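Local coordinates for protein endonuclease PI-MtuI (Mycobacterium tuberculosis, PDB 2IMZ) that probably excises itself from the RecA precursor by protein splicing, this construct being the splicing domain of a homing-endonuclease intein, at residues W48-T53 with R147-E152; G58-G63 with I137-P142; H73-E78 with D91-P96. The protein carries 1 engineered substitution. All blocks are in the same frame, centred on the assembly; numbering follows the deposited sequence.

Contact 1 (W48-T53 with R147-E152); sequences WFDQGT and RTFDLE. With ZN (zinc ion), chain C.
The ring of Phe49 turns its edge to the neighbouring strand: the carbonyl O of Asp150 lies in its plane, and CE1 meets CG of Glu152 at 3.6 Å, ring and carboxylate planes standing 74° apart. Its chi1 of -50° sets CG anti to the carbonyl carbon, beside the backbone N. On the other face of the sheet, Phe149 and Asp50 lie side by side, CE2 of the ring 3.8 Å from OD2, while CZ of Phe149 sits over one face of the Arg147 guanidinium, toward its rim; that guanidinium forms a salt bridge with Glu4. Beside them, Trp48 CD1 touches Leu151 CD2.

Antiparallel backbone bonds join Phe49 and Asp150 both ways. Farther on, Gly52 O accepts from both Thr148 N and Thr148 OG1, the latter at 2.8 Å; a threonine suits this place because its hydroxyl adds a second grip. Glycine fits position 52, where phi is positive, and its N is held at 3.1 Å by Asp50 OD1 in an Asx turn.

Glu152 OE1 binds zinc at 2.2 Å, with His157 of the same chain and His167 of the second subunit among the other ligands. Lys74 of that subunit forms salt bridges with Asp150 and Glu152. Strand 40-52 pairs with strand 134-153, whose Phe149 and Leu151 pack on helix 19-24, while Thr148 rests against strand 54-61.

Contact 2 (G58-G63 with I137-P142); sequences GLRIAG and IREVLP
Leu59, Ile61, Ile137 and Val140 share one face of this antiparallel pair and form its apolar centre. Leu59 and Val140 run side by side, pointing the same way, with CD2 and CG2 4.0 Å apart; Ile61 instead reaches obliquely across, Ile61 CD1 lying 4.1 Å from Ile137 CG1. Branched aliphatic residues suit such a face, which Leu87 also covers at Leu59 and Ile137.

Next outward comes the backbone. Gly58 pairs with Leu141 through two nearly straight bonds, the shorter running from Leu141 N to Gly58 O at 2.7 Å. A glycine fits here, because a CB on residue 58 would come tightly against Leu141 CB. Leu141 CD2 packs 3.5 Å from Gly58 O. Between Arg60 and Ile61 the register slips by one in a classic beta bulge: Arg138 and Glu139 both face Arg60, whose O takes a bond from Arg138 N at 2.7 Å and a weak one from Glu139 N.

At the polar edge, Arg60 and Glu139 join in a salt bridge. NE, at 3.0 Å, and NH2 both donate to Glu139 OE1, which lies in the guanidinium plane and is met on its anti side, about 20° out of the carboxylate plane. The bend at chi3 (61°) turns NE toward it, and the two planes stand 80° apart. Arg138 CB lies over one guanidinium face, and Arg138 CG packs 3.3 Å from Ala62 N.

Two donors on one oxygen would stabilise its negative charge, and Glu139 probably eases the closeness of the like-charged Arg60 and Arg138. The pair has a mainly aliphatic face and one that carries the Arg60-Glu139 salt bridge beside Leu141.

Contact 3 (H73-E78 with D91-P96); sequences HKVLTE and DRVAQP
Val75 and Val93 meet where two short strands of the mostly beta Hint fold of the intein splicing domain run at 99° to each other, too steeply for regular sheet pairing. The apolar contacts come first. Val75 CG1 lies 3.9 Å from Val93 CG1, and Leu76 CD2 approaches Ala94 CB at the same 3.9 Å. Leu76 CG, anti to the backbone N (chi1 -176°), is 4.0 Å from Ala94 CB, whose small size suits the close approach; Val165 flanks both residues. Thr77 adds its CB and CG2 against Arg92 O, while its hydroxyl is held by Gly80 and Tyr79.

A single backbone hydrogen bond crosses the contact, from Ala94 N to Leu76 O, at 3.0 Å and almost straight (170°). At the far end of 73-78, His73 ND1 is hydrogen-bonded to N of the modified first residue, consistent with a place in the splicing centre.

The charged interaction lies at the outer end, where long, flexible side chains can reach one another. Glu78 and Arg92 form a salt bridge, its exact geometry doubtful because Glu78 OE1 is modelled too close to the guanidinium. The Arg92 NE bond to Glu78 OE2 is weak, at 3.3 Å. A water accepts from Arg92 N at 3.0 Å, and its oxygen lies above the centre of the guanidinium.

In the fold
Contacts 1 and 2 both use strand 134-153, which pairs with strand 40-52 in one and with strand 54-61 in the other, their centres about 22 Å apart. Contact 3 lies nearest the centre of the chain, with buried valines and alanine, and Asp91 O meets Ile137 N of contact 2 at 2.9 Å, a probable hydrogen bond. Contacts 1 and 2 lie farther out: the first carries a zinc ligand at the subunit interface, the second is touched by no other chain of the assembly. These sheet pairings cover about 550 Å² each, the steep crossing of contact 3 only 299 Å². Contacts 2 and 3 have arginine-glutamate pairs. Asp150 and His73 bring contacts 1 and 3 together.

Contact 1 (W48-T53 with R147-E152)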
# COMPACT_ATOMS: atom_id res chain seq x y z
N TRP A 48 -8.25 -5.87 7.10
CA TRP A 48 -9.38 -4.98 6.81
C TRP A 48 -9.23 -3.67 7.57
O TRP A 48 -8.95 -3.67 8.77
CB TRP A 48 -10.68 -5.67 7.25
CG TRP A 48 -10.88 -7.01 6.63
CD1 TRP A 48 -11.56 -7.29 5.48
CD2 TRP A 48 -10.33 -8.25 7.08
NE1 TRP A 48 -11.47 -8.63 5.19
CE2 TRP A 48 -10.71 -9.25 6.16
CE3 TRP A 48 -9.54 -8.62 8.19
CZ2 TRP A 48 -10.34 -10.59 6.30
CZ3 TRP A 48 -9.17 -9.95 8.33
CH2 TRP A 48 -9.57 -10.92 7.39
N PHE A 49 -9.43 -2.55 6.89
CA PHE A 49 -9.31 -1.25 7.54
C PHE A 49 -10.46 -0.29 7.30
O PHE A 49 -10.87 -0.06 6.16
CB PHE A 49 -8.00 -0.57 7.11
CG PHE A 49 -6.79 -1.44 7.24
CD1 PHE A 49 -6.44 -2.32 6.22
CD2 PHE A 49 -6.01 -1.40 8.39
CE1 PHE A 49 -5.33 -3.16 6.35
CE2 PHE A 49 -4.90 -2.24 8.53
CZ PHE A 49 -4.56 -3.11 7.50
N ASP A 50 -11.01 0.24 8.39
CA ASP A 50 -12.09 1.23 8.31
C ASP A 50 -11.31 2.53 8.51
O ASP A 50 -10.88 2.83 9.62
CB ASP A 50 -13.09 1.04 9.45
CG ASP A 50 -14.25 2.01 9.38
OD1 ASP A 50 -14.01 3.21 9.10
OD2 ASP A 50 -15.40 1.59 9.61
N GLN A 51 -11.14 3.28 7.43
CA GLN A 51 -10.36 4.51 7.45
C GLN A 51 -11.07 5.81 7.81
O GLN A 51 -10.47 6.88 7.75
CB GLN A 51 -9.66 4.67 6.10
CG GLN A 51 -8.91 3.42 5.65
CD GLN A 51 -7.71 3.09 6.52
OE1 GLN A 51 -6.58 3.01 6.04
NE2 GLN A 51 -7.95 2.90 7.81
N GLY A 52 -12.35 5.72 8.17
CA GLY A 52 -13.09 6.91 8.53
C GLY A 52 -13.49 7.76 7.34
O GLY A 52 -13.25 7.40 6.19
N THR A 53 -14.10 8.91 7.61
CA THR A 53 -14.54 9.82 6.55
C THR A 53 -13.40 10.68 6.03
O THR A 53 -12.68 11.32 6.81
CB THR A 53 -15.67 10.73 7.04
OG1 THR A 53 -16.79 9.93 7.45
CG2 THR A 53 -16.12 11.67 5.93
N ARG A 147 -17.24 7.84 3.72
CA ARG A 147 -16.54 6.91 4.60
C ARG A 147 -15.61 6.16 3.66
O ARG A 147 -16.00 5.85 2.53
CB ARG A 147 -17.51 5.92 5.25
CG ARG A 147 -18.55 6.55 6.15
CD ARG A 147 -19.09 5.51 7.10
NE ARG A 147 -19.65 4.36 6.38
CZ ARG A 147 -19.90 3.18 6.94
NH1 ARG A 147 -19.64 2.99 8.23
NH2 ARG A 147 -20.41 2.20 6.22
N THR A 148 -14.40 5.87 4.12
CA THR A 148 -13.44 5.18 3.28
C THR A 148 -12.89 3.92 3.94
O THR A 148 -12.97 3.75 5.16
CB THR A 148 -12.28 6.11 2.89
OG1 THR A 148 -11.59 6.54 4.07
CG2 THR A 148 -12.82 7.33 2.15
N PHE A 149 -12.34 3.03 3.12
CA PHE A 149 -11.82 1.76 3.59
C PHE A 149 -10.59 1.32 2.81
O PHE A 149 -10.25 1.90 1.78
CB PHE A 149 -12.89 0.68 3.45
CG PHE A 149 -14.21 1.07 4.04
CD1 PHE A 149 -15.09 1.89 3.35
CD2 PHE A 149 -14.56 0.65 5.32
CE1 PHE A 149 -16.29 2.31 3.91
CE2 PHE A 149 -15.76 1.06 5.90
CZ PHE A 149 -16.63 1.89 5.19
N ASP A 150 -9.95 0.27 3.30
CA ASP A 150 -8.75 -0.27 2.67
C ASP A 150 -8.69 -1.77 2.95
O ASP A 150 -9.27 -2.25 3.92
CB ASP A 150 -7.52 0.44 3.24
CG ASP A 150 -6.33 0.38 2.30
OD1 ASP A 150 -6.51 0.68 1.10
OD2 ASP A 150 -5.22 0.06 2.77
N LEU A 151 -8.00 -2.51 2.09
CA LEU A 151 -7.86 -3.95 2.25
C LEU A 151 -6.43 -4.38 1.97
O LEU A 151 -5.74 -3.77 1.15
CB LEU A 151 -8.77 -4.69 1.26
CG LEU A 151 -10.28 -4.45 1.32
CD1 LEU A 151 -10.96 -5.08 0.10
CD2 LEU A 151 -10.84 -5.05 2.61
N GLU A 152 -5.97 -5.42 2.67
CA GLU A 152 -4.64 -5.96 2.42
C GLU A 152 -4.83 -7.28 1.71
O GLU A 152 -5.59 -8.14 2.17
CB GLU A 152 -3.85 -6.19 3.71
CG GLU A 152 -3.08 -4.98 4.21
CD GLU A 152 -2.15 -4.39 3.15
OE1 GLU A 152 -1.26 -5.10 2.63
OE2 GLU A 152 -2.33 -3.20 2.83
ZN ZN C . -0.31 -4.05 0.96
O HOH W 1 -15.23 4.65 7.33
O HOH W 2 -17.49 3.79 9.71

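Contact 2 (G58-G63 with I137-P142)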
# COMPACT_ATOMS: atom_id res chain seq x y z
N GLY A 58 -13.77 11.28 -7.88
CA GLY A 58 -14.30 10.20 -8.69
C GLY A 58 -13.76 10.11 -10.10
O GLY A 58 -13.52 11.12 -10.77
N LEU A 59 -13.58 8.88 -10.56
CA LEU A 59 -13.08 8.62 -11.90
C LEU A 59 -14.03 7.67 -12.60
O LEU A 59 -14.09 6.49 -12.25
CB LEU A 59 -11.68 8.01 -11.84
CG LEU A 59 -10.61 8.80 -11.08
CD1 LEU A 59 -9.32 8.00 -11.03
CD2 LEU A 59 -10.39 10.14 -11.75
N ARG A 60 -14.79 8.17 -13.57
CA ARG A 60 -15.70 7.30 -14.32
C ARG A 60 -14.86 6.70 -15.43
O ARG A 60 -14.28 7.43 -16.25
CB ARG A 60 -16.89 8.07 -14.90
CG ARG A 60 -17.93 7.14 -15.53
CD ARG A 60 -19.27 7.84 -15.72
NE ARG A 60 -19.16 8.99 -16.61
CZ ARG A 60 -19.09 8.92 -17.94
NH1 ARG A 60 -19.10 7.74 -18.55
NH2 ARG A 60 -18.98 10.03 -18.65
N ILE A 61 -14.79 5.38 -15.45
CA ILE A 61 -13.99 4.65 -16.42
C ILE A 61 -14.82 4.26 -17.64
O ILE A 61 -16.04 4.12 -17.53
CB ILE A 61 -13.42 3.37 -15.76
CG1 ILE A 61 -12.82 3.72 -14.39
CG2 ILE A 61 -12.39 2.70 -16.67
CD1 ILE A 61 -11.74 4.80 -14.42
N ALA A 62 -14.16 4.10 -18.79
CA ALA A 62 -14.88 3.68 -19.99
C ALA A 62 -15.59 2.39 -19.60
O ALA A 62 -14.99 1.51 -18.98
CB ALA A 62 -13.90 3.43 -21.14
N GLY A 63 -16.87 2.28 -19.95
CA GLY A 63 -17.61 1.09 -19.57
C GLY A 63 -18.64 1.46 -18.52
O GLY A 63 -19.65 0.78 -18.34
N ILE A 137 -10.15 7.03 -18.85
CA ILE A 137 -11.00 7.71 -17.88
C ILE A 137 -11.93 8.60 -18.70
O ILE A 137 -11.46 9.42 -19.50
CB ILE A 137 -10.16 8.58 -16.92
CG1 ILE A 137 -9.31 7.68 -16.02
CG2 ILE A 137 -11.06 9.47 -16.09
CD1 ILE A 137 -8.28 8.43 -15.20
N ARG A 138 -13.23 8.44 -18.52
CA ARG A 138 -14.21 9.22 -19.27
C ARG A 138 -14.56 10.53 -18.59
O ARG A 138 -14.94 11.50 -19.25
CB ARG A 138 -15.50 8.41 -19.47
CG ARG A 138 -15.29 6.98 -19.99
CD ARG A 138 -15.60 6.81 -21.47
NE ARG A 138 -14.68 7.52 -22.33
CZ ARG A 138 -14.39 7.18 -23.59
NH1 ARG A 138 -14.96 6.11 -24.14
NH2 ARG A 138 -13.53 7.90 -24.29
N GLU A 139 -14.43 10.57 -17.26
CA GLU A 139 -14.80 11.77 -16.52
C GLU A 139 -14.20 11.82 -15.12
O GLU A 139 -14.08 10.80 -14.44
CB GLU A 139 -16.32 11.84 -16.44
CG GLU A 139 -16.89 12.98 -15.61
CD GLU A 139 -18.40 12.91 -15.48
OE1 GLU A 139 -19.01 11.95 -16.00
OE2 GLU A 139 -18.98 13.82 -14.85
N VAL A 140 -13.82 13.02 -14.69
CA VAL A 140 -13.28 13.23 -13.35
C VAL A 140 -14.36 13.98 -12.56
O VAL A 140 -14.80 15.06 -12.97
CB VAL A 140 -11.99 14.07 -13.38
CG1 VAL A 140 -11.53 14.37 -11.96
CG2 VAL A 140 -10.90 13.32 -14.14
N LEU A 141 -14.78 13.40 -11.44
CA LEU A 141 -15.82 14.00 -10.61
C LEU A 141 -15.26 14.76 -9.41
O LEU A 141 -14.24 14.38 -8.85
CB LEU A 141 -16.80 12.92 -10.11
CG LEU A 141 -17.64 12.15 -11.13
CD1 LEU A 141 -18.47 13.13 -11.95
CD2 LEU A 141 -16.75 11.32 -12.04
N PRO A 142 -15.94 15.85 -9.01
CA PRO A 142 -15.56 16.71 -7.89
C PRO A 142 -15.47 15.99 -6.55
O PRO A 142 -16.20 15.03 -6.29
CB PRO A 142 -16.66 17.77 -7.88
CG PRO A 142 -17.11 17.82 -9.31
CD PRO A 142 -17.15 16.36 -9.67

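Contact 3 (H73-E78 with D91-P96)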
# COMPACT_ATOMS: atom_id res chain seq x y z
N HIS A 73 -4.73 7.95 -3.37
CA HIS A 73 -4.76 6.50 -3.59
C HIS A 73 -4.06 6.18 -4.91
O HIS A 73 -4.34 6.81 -5.93
CB HIS A 73 -6.19 5.99 -3.63
CG HIS A 73 -6.29 4.52 -3.38
ND1 HIS A 73 -6.56 4.00 -2.13
CD2 HIS A 73 -6.09 3.45 -4.19
CE1 HIS A 73 -6.52 2.68 -2.18
NE2 HIS A 73 -6.24 2.32 -3.42
N LYS A 74 -3.16 5.20 -4.89
CA LYS A 74 -2.43 4.83 -6.10
C LYS A 74 -3.22 3.92 -7.03
O LYS A 74 -3.83 2.94 -6.61
CB LYS A 74 -1.11 4.14 -5.73
CG LYS A 74 -0.04 5.08 -5.20
CD LYS A 74 -0.28 5.44 -3.76
CE LYS A 74 0.91 6.20 -3.20
NZ LYS A 74 2.18 5.47 -3.43
N VAL A 75 -3.18 4.27 -8.32
CA VAL A 75 -3.87 3.54 -9.37
C VAL A 75 -2.83 3.05 -10.37
O VAL A 75 -1.88 3.76 -10.68
CB VAL A 75 -4.88 4.46 -10.09
CG1 VAL A 75 -5.56 3.73 -11.25
CG2 VAL A 75 -5.92 4.97 -9.10
N LEU A 76 -3.00 1.83 -10.86
CA LEU A 76 -2.04 1.28 -11.81
C LEU A 76 -2.28 1.79 -13.22
O LEU A 76 -3.41 1.77 -13.72
CB LEU A 76 -2.10 -0.25 -11.82
CG LEU A 76 -1.05 -0.94 -12.71
CD1 LEU A 76 0.35 -0.59 -12.23
CD2 LEU A 76 -1.27 -2.44 -12.69
N THR A 77 -1.21 2.27 -13.85
CA THR A 77 -1.27 2.78 -15.22
C THR A 77 -0.11 2.15 -15.98
O THR A 77 0.75 1.50 -15.39
CB THR A 77 -1.11 4.31 -15.27
OG1 THR A 77 0.24 4.67 -14.96
CG2 THR A 77 -2.05 4.98 -14.27
N GLU A 78 -0.08 2.34 -17.30
CA GLU A 78 0.99 1.78 -18.11
C GLU A 78 2.33 2.44 -17.79
O GLU A 78 3.38 1.99 -18.25
CB GLU A 78 0.66 1.96 -19.59
CG GLU A 78 0.27 3.37 -19.97
CD GLU A 78 -0.66 3.43 -21.16
OE1 GLU A 78 -1.17 4.53 -21.46
OE2 GLU A 78 -0.89 2.37 -21.79
N ASP A 91 -6.71 9.69 -19.68
CA ASP A 91 -5.61 8.87 -19.19
C ASP A 91 -6.09 7.43 -19.12
O ASP A 91 -7.26 7.17 -18.86
CB ASP A 91 -5.18 9.32 -17.79
CG ASP A 91 -4.43 10.63 -17.81
OD1 ASP A 91 -3.87 10.99 -18.87
OD2 ASP A 91 -4.38 11.30 -16.75
N ARG A 92 -5.18 6.49 -19.36
CA ARG A 92 -5.53 5.09 -19.32
C ARG A 92 -5.16 4.46 -17.98
O ARG A 92 -4.15 4.82 -17.37
CB ARG A 92 -4.85 4.33 -20.47
CG ARG A 92 -5.33 4.76 -21.85
CD ARG A 92 -4.73 3.91 -22.97
NE ARG A 92 -3.30 4.13 -23.16
CZ ARG A 92 -2.77 5.26 -23.63
NH1 ARG A 92 -3.55 6.27 -23.97
NH2 ARG A 92 -1.46 5.36 -23.78
N VAL A 93 -6.00 3.54 -17.52
CA VAL A 93 -5.76 2.84 -16.27
C VAL A 93 -5.90 1.35 -16.53
O VAL A 93 -6.56 0.94 -17.48
CB VAL A 93 -6.76 3.26 -15.15
CG1 VAL A 93 -6.58 4.74 -14.83
CG2 VAL A 93 -8.19 2.98 -15.58
N ALA A 94 -5.25 0.54 -15.70
CA ALA A 94 -5.31 -0.91 -15.86
C ALA A 94 -6.69 -1.45 -15.52
O ALA A 94 -7.21 -1.22 -14.43
CB ALA A 94 -4.26 -1.57 -14.97
N GLN A 95 -7.29 -2.16 -16.47
CA GLN A 95 -8.62 -2.75 -16.30
C GLN A 95 -8.61 -4.18 -16.84
O GLN A 95 -8.70 -4.40 -18.05
CB GLN A 95 -9.68 -1.93 -17.06
CG GLN A 95 -11.07 -2.56 -17.04
CD GLN A 95 -12.06 -1.83 -17.93
OE1 GLN A 95 -12.77 -0.92 -17.48
NE2 GLN A 95 -12.12 -2.22 -19.20
N PRO A 96 -8.47 -5.16 -15.95
CA PRO A 96 -8.44 -6.57 -16.35
C PRO A 96 -9.73 -7.02 -17.04
O PRO A 96 -10.83 -6.68 -16.60
CB PRO A 96 -8.21 -7.30 -15.03
CG PRO A 96 -7.38 -6.31 -14.26
CD PRO A 96 -8.10 -5.02 -14.53
O HOH W 3 -2.49 7.47 -20.12